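Local coordinates for protein bacterioferritin (Mycobacterium smegmatis str. MC2 155, PDB 3BKN) that probably stores iron, oxidising ferrous iron at a di-nuclear centre and laying down the ferric mineral inside a hollow shell of 24 subunits that also binds heme, at residues Gly36-Ala41 against Cys153-Pro158; Glu18-Asn23 against Phe75-Gly80; Leu11-Thr16 against Tyr71-Ser76. All coordinates share one frame; numbering follows the deposited sequence.

Contact 1. Residues Gly36-Ala41 against Cys153-Pro158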
loop_
_atom_site.group_PDB
_atom_site.type_symbol
_atom_site.label_atom_id
_atom_site.label_comp_id
_atom_site.label_asym_id
_atom_site.label_seq_id
_atom_site.Cartn_x
_atom_site.Cartn_y
_atom_site.Cartn_z
ATOM N N GLY A 36 -46.304 -5.529 -6.462
ATOM C CA GLY A 36 -45.223 -5.464 -7.425
ATOM C C GLY A 36 -44.580 -4.105 -7.611
ATOM O O GLY A 36 -43.627 -3.976 -8.382
ATOM N N PHE A 37 -45.101 -3.086 -6.936
ATOM C CA PHE A 37 -44.516 -1.747 -7.033
ATOM C C PHE A 37 -43.377 -1.637 -6.044
ATOM O O PHE A 37 -43.421 -0.893 -5.075
ATOM C CB PHE A 37 -45.527 -0.675 -6.795
ATOM C CG PHE A 37 -46.688 -0.790 -7.646
ATOM C CD1 PHE A 37 -46.554 -0.745 -9.008
ATOM C CD2 PHE A 37 -47.944 -0.978 -7.094
ATOM C CE1 PHE A 37 -47.669 -0.856 -9.846
ATOM C CE2 PHE A 37 -49.080 -1.120 -7.916
ATOM C CZ PHE A 37 -48.941 -1.034 -9.305
ATOM N N THR A 38 -42.329 -2.379 -6.315
ATOM C CA THR A 38 -41.281 -2.514 -5.361
ATOM C C THR A 38 -40.469 -1.239 -5.266
ATOM O O THR A 38 -40.018 -0.867 -4.160
ATOM C CB THR A 38 -40.353 -3.646 -5.723
ATOM O OG1 THR A 38 -39.884 -3.396 -7.044
ATOM C CG2 THR A 38 -41.088 -5.012 -5.660
ATOM N N GLU A 39 -40.249 -0.563 -6.387
ATOM C CA GLU A 39 -39.528 0.724 -6.309
ATOM C C GLU A 39 -40.271 1.778 -5.432
ATOM O O GLU A 39 -39.656 2.448 -4.564
ATOM C CB GLU A 39 -39.149 1.268 -7.705
ATOM C CG GLU A 39 -38.123 0.408 -8.504
ATOM C CD GLU A 39 -37.023 -0.253 -7.657
ATOM O OE1 GLU A 39 -36.310 0.405 -6.861
ATOM O OE2 GLU A 39 -36.862 -1.468 -7.806
ATOM N N LEU A 40 -41.580 1.913 -5.654
ATOM C CA LEU A 40 -42.377 2.781 -4.855
ATOM C C LEU A 40 -42.396 2.307 -3.378
ATOM O O LEU A 40 -42.386 3.121 -2.453
ATOM C CB LEU A 40 -43.760 2.845 -5.444
ATOM C CG LEU A 40 -44.709 3.644 -4.565
ATOM C CD1 LEU A 40 -44.314 5.130 -4.501
ATOM C CD2 LEU A 40 -46.124 3.451 -5.060
ATOM N N ALA A 41 -42.386 0.993 -3.153
ATOM C CA ALA A 41 -42.460 0.496 -1.785
ATOM C C ALA A 41 -41.285 0.921 -0.932
ATOM O O ALA A 41 -41.487 1.195 0.252
ATOM C CB ALA A 41 -42.646 -0.978 -1.727
ATOM N N CYS A 153 -43.033 2.605 -11.054
ATOM C CA CYS A 153 -42.930 2.174 -9.689
ATOM C C CYS A 153 -42.465 0.729 -9.587
ATOM O O CYS A 153 -42.339 0.208 -8.489
ATOM C CB CYS A 153 -44.283 2.325 -9.026
ATOM S SG CYS A 153 -44.758 3.997 -8.853
ATOM N N VAL A 154 -42.249 0.075 -10.730
ATOM C CA VAL A 154 -41.799 -1.311 -10.767
ATOM C C VAL A 154 -40.359 -1.308 -11.250
ATOM O O VAL A 154 -39.885 -0.323 -11.836
ATOM C CB VAL A 154 -42.696 -2.203 -11.676
ATOM C CG1 VAL A 154 -44.139 -2.084 -11.252
ATOM C CG2 VAL A 154 -42.589 -1.820 -13.128
ATOM N N SER A 155 -39.647 -2.395 -10.997
ATOM C CA SER A 155 -38.283 -2.500 -11.489
ATOM C C SER A 155 -38.219 -3.115 -12.904
ATOM O O SER A 155 -39.236 -3.541 -13.461
ATOM C CB SER A 155 -37.469 -3.310 -10.508
ATOM O OG SER A 155 -38.082 -4.564 -10.361
ATOM N N ARG A 156 -37.025 -3.117 -13.500
ATOM C CA ARG A 156 -36.803 -3.789 -14.766
ATOM C C ARG A 156 -35.949 -5.070 -14.574
ATOM O O ARG A 156 -34.769 -4.998 -14.315
ATOM C CB ARG A 156 -36.163 -2.818 -15.755
ATOM C CG ARG A 156 -37.038 -1.559 -15.993
ATOM C CD ARG A 156 -36.396 -0.528 -17.001
ATOM N NE ARG A 156 -36.390 -1.006 -18.407
ATOM C CZ ARG A 156 -37.264 -0.638 -19.365
ATOM N NH1 ARG A 156 -38.264 0.233 -19.137
ATOM N NH2 ARG A 156 -37.134 -1.155 -20.581
ATOM N N PRO A 157 -36.551 -6.258 -14.673
ATOM C CA PRO A 157 -37.955 -6.633 -14.895
ATOM C C PRO A 157 -38.758 -6.539 -13.575
ATOM O O PRO A 157 -38.160 -6.487 -12.492
ATOM C CB PRO A 157 -37.833 -8.072 -15.359
ATOM C CG PRO A 157 -36.595 -8.603 -14.648
ATOM C CD PRO A 157 -35.669 -7.438 -14.513
ATOM N N PRO A 158 -40.088 -6.436 -13.644
ATOM C CA PRO A 158 -40.814 -6.272 -12.370
ATOM C C PRO A 158 -40.586 -7.407 -11.354
ATOM O O PRO A 158 -40.608 -8.584 -11.708
ATOM C CB PRO A 158 -42.280 -6.200 -12.812
ATOM C CG PRO A 158 -42.210 -5.673 -14.237
ATOM C CD PRO A 158 -40.988 -6.357 -14.807
HETATM O O HOH W 1 -41.136 -4.393 -9.263
#
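Cys153 and Glu39 meet through the backbone. The carbonyl oxygen of Cys153 faces the first turn of the helix that starts at Thr38. Glu39 N gives Cys153 O a weak, bent hydrogen bond of 3.1 Å. Leu40 N gives the same oxygen a straighter one (162°), weak because it is long: Leu40 N to Cys153 O is 3.4 Å. The loop oxygen thus serves N-H groups at a helix start. The side chain of Glu39 then follows the loop. Glu39 CB lies 3.5 Å from Cys153 O. Glu39 CG comes next, 3.8 Å from Val154 O. The chain bends at chi2 (-37°), and the tip ends beside Ser155, with Glu39 OE2 3.3 Å from Ser155 CB. Leu40 CB packs beside CB and SG of Cys153. Phe37 turns its ring obliquely to the CG1 methyl of Val154, Phe37 CD1 being 3.6 Å from Val154 CG1. One water bridges the two backbones. It donates to Gly36 O at 2.7 Å and accepts from Ser155 N at 3.0 Å; it is also bonded to Thr38 OG1. Val154 O accepts a hydrogen bond from Arg156 of a neighbouring subunit. Gly36 has positive phi (100°) and closes the preceding helix in a Schellman motif, and Phe37 holds the N-cap position of the next. The contact sets the tail after helix 146-151 against the tight turn between helices 5-34 and 38-64. Phe37 and Leu40 also touch Leu83 of helix 83-110.

Contact 2. Residues Glu18-Asn23 against Phe75-Gly80. With ZN (zinc ion), chain M; HEM (protoporphyrin IX containing Fe), chain T.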
loop_
_atom_site.group_PDB
_atom_site.type_symbol
_atom_site.label_atom_id
_atom_site.label_comp_id
_atom_site.label_asym_id
_atom_site.label_seq_id
_atom_site.Cartn_x
_atom_site.Cartn_y
_atom_site.Cartn_z
ATOM N N GLU A 18 -48.099 10.302 15.010
ATOM C CA GLU A 18 -46.959 9.549 14.515
ATOM C C GLU A 18 -47.152 8.028 14.641
ATOM O O GLU A 18 -46.756 7.263 13.736
ATOM C CB GLU A 18 -45.627 9.909 15.170
ATOM C CG GLU A 18 -45.388 11.316 15.380
ATOM C CD GLU A 18 -45.092 12.089 14.128
ATOM O OE1 GLU A 18 -44.776 11.503 13.080
ATOM O OE2 GLU A 18 -45.144 13.326 14.217
ATOM N N LEU A 19 -47.706 7.559 15.746
ATOM C CA LEU A 19 -47.776 6.134 15.877
ATOM C C LEU A 19 -48.726 5.615 14.838
ATOM O O LEU A 19 -48.555 4.484 14.376
ATOM C CB LEU A 19 -48.229 5.683 17.236
ATOM C CG LEU A 19 -47.282 6.098 18.314
ATOM C CD1 LEU A 19 -48.008 5.949 19.617
ATOM C CD2 LEU A 19 -46.043 5.285 18.273
ATOM N N THR A 20 -49.714 6.432 14.465
ATOM C CA THR A 20 -50.693 6.033 13.466
ATOM C C THR A 20 -50.067 6.093 12.112
ATOM O O THR A 20 -50.264 5.178 11.319
ATOM C CB THR A 20 -51.905 6.947 13.433
ATOM O OG1 THR A 20 -52.525 6.991 14.727
ATOM C CG2 THR A 20 -52.891 6.416 12.445
ATOM N N ALA A 21 -49.322 7.161 11.835
ATOM C CA ALA A 21 -48.575 7.234 10.574
ATOM C C ALA A 21 -47.573 6.062 10.406
ATOM O O ALA A 21 -47.465 5.507 9.330
ATOM C CB ALA A 21 -47.903 8.586 10.372
ATOM N N ILE A 22 -46.881 5.640 11.458
ATOM C CA ILE A 22 -45.954 4.516 11.287
ATOM C C ILE A 22 -46.697 3.319 10.687
ATOM O O ILE A 22 -46.246 2.742 9.697
ATOM C CB ILE A 22 -45.355 4.055 12.605
ATOM C CG1 ILE A 22 -44.448 5.103 13.163
ATOM C CG2 ILE A 22 -44.613 2.685 12.467
ATOM C CD1 ILE A 22 -44.276 4.926 14.638
ATOM N N ASN A 23 -47.826 2.960 11.303
ATOM C CA ASN A 23 -48.577 1.803 10.895
ATOM C C ASN A 23 -49.142 2.008 9.492
ATOM O O ASN A 23 -49.059 1.110 8.643
ATOM C CB ASN A 23 -49.643 1.487 11.935
ATOM C CG ASN A 23 -49.031 0.950 13.261
ATOM O OD1 ASN A 23 -47.845 1.199 13.566
ATOM N ND2 ASN A 23 -49.840 0.231 14.052
ATOM N N PHE A 75 -55.088 6.364 16.024
ATOM C CA PHE A 75 -56.237 6.912 15.302
ATOM C C PHE A 75 -56.679 5.879 14.291
ATOM O O PHE A 75 -56.121 4.794 14.245
ATOM C CB PHE A 75 -55.902 8.228 14.620
ATOM C CG PHE A 75 -55.575 9.356 15.567
ATOM C CD1 PHE A 75 -56.349 9.581 16.726
ATOM C CD2 PHE A 75 -54.510 10.239 15.271
ATOM C CE1 PHE A 75 -56.076 10.659 17.605
ATOM C CE2 PHE A 75 -54.204 11.323 16.126
ATOM C CZ PHE A 75 -55.000 11.541 17.306
ATOM N N SER A 76 -57.694 6.184 13.496
ATOM C CA SER A 76 -58.168 5.239 12.472
ATOM C C SER A 76 -57.244 5.131 11.291
ATOM O O SER A 76 -56.980 6.120 10.634
ATOM C CB SER A 76 -59.485 5.692 11.916
ATOM O OG SER A 76 -60.476 5.328 12.829
ATOM N N LEU A 77 -56.758 3.937 11.001
ATOM C CA LEU A 77 -55.982 3.738 9.798
ATOM C C LEU A 77 -56.852 3.879 8.558
ATOM O O LEU A 77 -57.957 3.383 8.525
ATOM C CB LEU A 77 -55.382 2.348 9.814
ATOM C CG LEU A 77 -54.245 2.257 10.795
ATOM C CD1 LEU A 77 -54.043 0.818 11.124
ATOM C CD2 LEU A 77 -53.058 2.818 10.081
ATOM N N ARG A 78 -56.357 4.561 7.542
ATOM C CA ARG A 78 -56.988 4.541 6.227
ATOM C C ARG A 78 -56.111 3.687 5.358
ATOM O O ARG A 78 -54.966 4.045 5.045
ATOM C CB ARG A 78 -57.090 5.942 5.659
ATOM C CG ARG A 78 -57.631 6.905 6.678
ATOM C CD ARG A 78 -57.514 8.356 6.257
ATOM N NE ARG A 78 -57.522 9.196 7.456
ATOM C CZ ARG A 78 -57.908 10.464 7.493
ATOM N NH1 ARG A 78 -58.315 11.053 6.369
ATOM N NH2 ARG A 78 -57.895 11.124 8.644
ATOM N N VAL A 79 -56.621 2.521 5.020
ATOM C CA VAL A 79 -55.833 1.535 4.286
ATOM C C VAL A 79 -56.313 1.612 2.855
ATOM O O VAL A 79 -57.401 1.130 2.572
ATOM C CB VAL A 79 -56.095 0.086 4.862
ATOM C CG1 VAL A 79 -55.294 -0.968 4.108
ATOM C CG2 VAL A 79 -55.796 0.051 6.361
ATOM N N GLY A 80 -55.559 2.225 1.956
ATOM C CA GLY A 80 -56.048 2.342 0.579
ATOM C C GLY A 80 -55.973 1.024 -0.190
ATOM O O GLY A 80 -55.095 0.190 0.077
HETATM ZN ZN ZN M . -44.214 12.630 11.583
HETATM C CHA HEM T . -36.768 0.313 12.915
HETATM C CHB HEM T . -40.860 -2.053 11.751
HETATM C CHC HEM T . -43.206 0.501 15.112
HETATM C CHD HEM T . -39.180 3.009 16.195
HETATM C C1A HEM T . -37.682 -0.649 12.296
HETATM C C2A HEM T . -37.231 -1.603 11.290
HETATM C C3A HEM T . -38.459 -2.300 10.953
HETATM C C4A HEM T . -39.458 -1.654 11.803
HETATM C CMA HEM T . -38.669 -3.407 9.971
HETATM C CAA HEM T . -35.845 -1.814 10.756
HETATM C CBA HEM T . -34.880 -1.750 11.932
HETATM C CGA HEM T . -33.982 -2.960 12.036
HETATM O O1A HEM T . -34.446 -4.013 12.515
HETATM O O2A HEM T . -32.798 -2.854 11.660
HETATM C C1B HEM T . -41.934 -1.534 12.577
HETATM C C2B HEM T . -43.292 -2.074 12.495
HETATM C C3B HEM T . -43.909 -1.266 13.525
HETATM C C4B HEM T . -42.940 -0.444 14.041
HETATM C CMB HEM T . -43.853 -3.143 11.610
HETATM C CAB HEM T . -45.325 -1.323 13.925
HETATM C CBB HEM T . -46.093 -0.258 13.789
HETATM C C1C HEM T . -42.314 1.438 15.771
HETATM C C2C HEM T . -42.777 2.325 16.847
HETATM C C3C HEM T . -41.579 3.058 17.169
HETATM C C4C HEM T . -40.558 2.522 16.258
HETATM C CMC HEM T . -44.111 2.491 17.497
HETATM C CAC HEM T . -41.522 4.100 18.211
HETATM C CBC HEM T . -40.488 4.888 18.260
HETATM C C1D HEM T . -38.128 2.495 15.328
HETATM C C2D HEM T . -36.773 3.005 15.394
HETATM C C3D HEM T . -36.105 2.166 14.410
HETATM C C4D HEM T . -37.081 1.339 13.926
HETATM C CMD HEM T . -36.241 4.107 16.266
HETATM C CAD HEM T . -34.669 2.210 13.995
HETATM C CBD HEM T . -34.307 3.662 13.737
HETATM C CGD HEM T . -34.013 3.926 12.285
HETATM O O1D HEM T . -34.687 4.789 11.694
HETATM O O2D HEM T . -33.104 3.286 11.737
HETATM N NA HEM T . -38.991 -0.676 12.587
HETATM N NB HEM T . -41.744 -0.584 13.499
HETATM N NC HEM T . -41.029 1.560 15.435
HETATM N ND HEM T . -38.301 1.490 14.463
HETATM FE FE HEM T . -40.015 0.468 13.975
#
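Thr20 OG1 is held by two backbone groups, one from the loop and one from its own helix. Phe75 N donates to Thr20 OG1 at 2.9 Å in a nearly straight bond (165°). The hydroxyl in turn bonds to the carbonyl oxygen of Thr16, one turn earlier in the helix. OG1 is anti to the carbonyl carbon and beside the backbone N (chi1 -57°), which lets it reach back to that turn. The same torsion sets Thr20 CG2 along the loop, 4.0 Å from Phe75 O. Phe75 CB rests 3.6 Å from Thr20 OG1, and the two side chains cross at about a right angle. Further along, Leu77 lays CD2 against the helix backbone, 3.9 Å from Thr20 O. Leu77 CD2 is also 4.1 Å from Asn23 CB. This is the long connection of the ferritin four-helix bundle, which leads from helix 38-64 to helix 83-110 and here runs along the outside of helix 5-34. Other faces of this helix carry the cofactors. Glu18 OE1 binds a zinc ion at 2.0 Å, and Glu51, His54 and Glu127 complete its ligands. Leu19 and Ile22 line the heme pocket: Leu19 CD2 is 3.5 Å from the heme methyl CMC, and Ile22 CD1 is 3.7 Å from heme C2C. Asn23 ND2 donates to Tyr71 O of a neighbouring subunit. The side chain of Gln72 of that subunit accepts from Leu77 N and donates to Phe75 O.

Contact 3. Residues Leu11-Thr16 against Tyr71-Ser76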
loop_
_atom_site.group_PDB
_atom_site.type_symbol
_atom_site.label_atom_id
_atom_site.label_comp_id
_atom_site.label_asym_id
_atom_site.label_seq_id
_atom_site.Cartn_x
_atom_site.Cartn_y
_atom_site.Cartn_z
ATOM N N LEU A 11 -48.041 17.414 22.761
ATOM C CA LEU A 11 -47.058 16.406 22.422
ATOM C C LEU A 11 -47.636 14.992 22.346
ATOM O O LEU A 11 -47.332 14.202 21.454
ATOM C CB LEU A 11 -45.907 16.459 23.408
ATOM C CG LEU A 11 -45.097 17.745 23.381
ATOM C CD1 LEU A 11 -44.187 17.647 24.485
ATOM C CD2 LEU A 11 -44.281 17.972 22.131
ATOM N N ASN A 12 -48.473 14.659 23.291
ATOM C CA ASN A 12 -49.175 13.397 23.234
ATOM C C ASN A 12 -50.127 13.222 22.078
ATOM O O ASN A 12 -50.163 12.143 21.500
ATOM C CB ASN A 12 -49.857 13.090 24.542
ATOM C CG ASN A 12 -49.077 12.146 25.324
ATOM O OD1 ASN A 12 -48.663 11.120 24.795
ATOM N ND2 ASN A 12 -48.809 12.466 26.552
ATOM N N GLU A 13 -50.882 14.257 21.708
ATOM C CA GLU A 13 -51.746 14.132 20.539
ATOM C C GLU A 13 -50.857 13.903 19.319
ATOM O O GLU A 13 -51.127 12.986 18.528
ATOM C CB GLU A 13 -52.719 15.293 20.335
ATOM C CG GLU A 13 -53.316 15.903 21.631
ATOM C CD GLU A 13 -54.135 14.921 22.496
ATOM O OE1 GLU A 13 -55.250 14.609 22.035
ATOM O OE2 GLU A 13 -53.681 14.496 23.621
ATOM N N GLN A 14 -49.768 14.666 19.185
ATOM C CA GLN A 14 -48.871 14.479 18.062
ATOM C C GLN A 14 -48.269 13.076 18.040
ATOM O O GLN A 14 -48.148 12.452 16.965
ATOM C CB GLN A 14 -47.747 15.475 18.093
ATOM C CG GLN A 14 -46.916 15.461 16.820
ATOM C CD GLN A 14 -47.764 15.675 15.561
ATOM O OE1 GLN A 14 -48.905 16.166 15.640
ATOM N NE2 GLN A 14 -47.217 15.292 14.399
ATOM N N LEU A 15 -47.878 12.578 19.219
ATOM C CA LEU A 15 -47.385 11.205 19.346
ATOM C C LEU A 15 -48.384 10.216 18.768
ATOM O O LEU A 15 -47.973 9.282 18.067
ATOM C CB LEU A 15 -47.093 10.821 20.813
ATOM C CG LEU A 15 -46.453 9.461 21.017
ATOM C CD1 LEU A 15 -45.145 9.317 20.241
ATOM C CD2 LEU A 15 -46.163 9.349 22.419
ATOM N N THR A 16 -49.679 10.404 19.070
ATOM C CA THR A 16 -50.665 9.474 18.572
ATOM C C THR A 16 -50.666 9.521 17.067
ATOM O O THR A 16 -50.700 8.462 16.423
ATOM C CB THR A 16 -52.054 9.740 19.134
ATOM O OG1 THR A 16 -52.030 9.427 20.524
ATOM C CG2 THR A 16 -53.126 8.850 18.445
ATOM N N TYR A 71 -48.558 5.275 24.446
ATOM C CA TYR A 71 -48.285 4.275 23.423
ATOM C C TYR A 71 -49.469 3.365 23.184
ATOM O O TYR A 71 -49.346 2.394 22.434
ATOM C CB TYR A 71 -47.034 3.455 23.770
ATOM C CG TYR A 71 -45.768 4.090 23.247
ATOM C CD1 TYR A 71 -45.325 5.310 23.721
ATOM C CD2 TYR A 71 -45.038 3.486 22.257
ATOM C CE1 TYR A 71 -44.188 5.902 23.234
ATOM C CE2 TYR A 71 -43.891 4.068 21.758
ATOM C CZ TYR A 71 -43.478 5.277 22.242
ATOM O OH TYR A 71 -42.343 5.836 21.721
ATOM N N GLN A 72 -50.616 3.669 23.796
ATOM C CA GLN A 72 -51.736 2.751 23.703
ATOM C C GLN A 72 -52.671 3.108 22.560
ATOM O O GLN A 72 -53.252 2.211 21.927
ATOM C CB GLN A 72 -52.531 2.621 25.007
ATOM C CG GLN A 72 -53.669 1.556 24.948
ATOM C CD GLN A 72 -53.167 0.083 24.929
ATOM O OE1 GLN A 72 -52.557 -0.399 25.889
ATOM N NE2 GLN A 72 -53.450 -0.628 23.842
ATOM N N ARG A 73 -52.816 4.408 22.297
ATOM C CA ARG A 73 -53.901 4.933 21.479
ATOM C C ARG A 73 -53.424 5.030 20.060
ATOM O O ARG A 73 -52.306 5.448 19.837
ATOM C CB ARG A 73 -54.279 6.287 22.057
ATOM C CG ARG A 73 -55.323 7.075 21.358
ATOM C CD ARG A 73 -55.537 8.394 22.085
ATOM N NE ARG A 73 -56.730 9.039 21.553
ATOM C CZ ARG A 73 -57.271 10.130 22.075
ATOM N NH1 ARG A 73 -56.713 10.692 23.149
ATOM N NH2 ARG A 73 -58.371 10.645 21.530
ATOM N N LEU A 74 -54.254 4.587 19.109
ATOM C CA LEU A 74 -54.060 4.837 17.644
ATOM C C LEU A 74 -55.278 5.541 17.053
ATOM O O LEU A 74 -56.389 5.331 17.525
ATOM C CB LEU A 74 -53.894 3.535 16.867
ATOM C CG LEU A 74 -52.573 2.762 16.843
ATOM C CD1 LEU A 74 -52.798 1.455 16.102
ATOM C CD2 LEU A 74 -51.411 3.568 16.208
ATOM N N PHE A 75 -55.088 6.364 16.024
ATOM C CA PHE A 75 -56.237 6.912 15.302
ATOM C C PHE A 75 -56.679 5.879 14.291
ATOM O O PHE A 75 -56.121 4.794 14.245
ATOM C CB PHE A 75 -55.902 8.228 14.620
ATOM C CG PHE A 75 -55.575 9.356 15.567
ATOM C CD1 PHE A 75 -56.349 9.581 16.726
ATOM C CD2 PHE A 75 -54.510 10.239 15.271
ATOM C CE1 PHE A 75 -56.076 10.659 17.605
ATOM C CE2 PHE A 75 -54.204 11.323 16.126
ATOM C CZ PHE A 75 -55.000 11.541 17.306
ATOM N N SER A 76 -57.694 6.184 13.496
ATOM C CA SER A 76 -58.168 5.239 12.472
ATOM C C SER A 76 -57.244 5.131 11.291
ATOM O O SER A 76 -56.980 6.120 10.634
ATOM C CB SER A 76 -59.485 5.692 11.916
ATOM O OG SER A 76 -60.476 5.328 12.829
#
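The ring of Phe75 carries the methyl of Thr16 on one face. Thr16 CG2 stands 3.4 Å from the centroid of the Phe75 ring and only 8° off its normal, a well-centred CH-pi contact. With OG1 of Thr16 beside the backbone N (chi1 -68°), CG2 is anti to that N and points at the ring. Glu13 O approaches that ring obliquely, 4.2 Å from Phe75 CE2. Arg100 of helix 83-110 and Ser17 also touch the Phe75 side chain. The second ring, Tyr71, meets Leu15 obliquely: Leu15 CD2 is 4.1 Å from Tyr71 CE1. The Tyr71 hydroxyl is hydrogen-bonded to Thr59 of helix 38-64, and the residue also touches heme. Arg73 passes alongside Thr16, its chain extended from CG to NE, with Arg73 CD 4.0 Å from Thr16 OG1. Its guanidinium is near Glu13, with Arg73 NH1 4.3 Å from Glu13 OE1. The carboxylate oxygen lies well out of the guanidinium plane, so the charges may attract but form no salt bridge. No hydrogen bond spans the contact; it rests on apolar packing and the CH-pi contact. Just before Tyr71 the loop is tied down, Asn12 bonding to the backbone of Leu68 and Asn70. Such packing belongs to the ferritin fold, where the long crossing loop starts its run along the first helix of the bundle.

In the fold
Contacts 2 and 3 share helix 5-34 and the loop after helix 38-64. Their centres are about 10 Å apart, they share Phe75 and Ser76, and Leu74 of contact 3 packs on Leu19 and Thr20 of contact 2. Both are partly buried and reach the same neighbouring subunit. Contact 3 relies on a methyl over a ring and on charges at a distance; contact 2 adds a nearly straight hydrogen bond, and its helix segment holds a zinc ligand. Both reach heme. Contact 1 is about 32 Å from contact 3, centre to centre, on the opposite side of the chain's centre. It is more buried, away from the annotated sites, and uses weak backbone bonds and a water where other subunits close in.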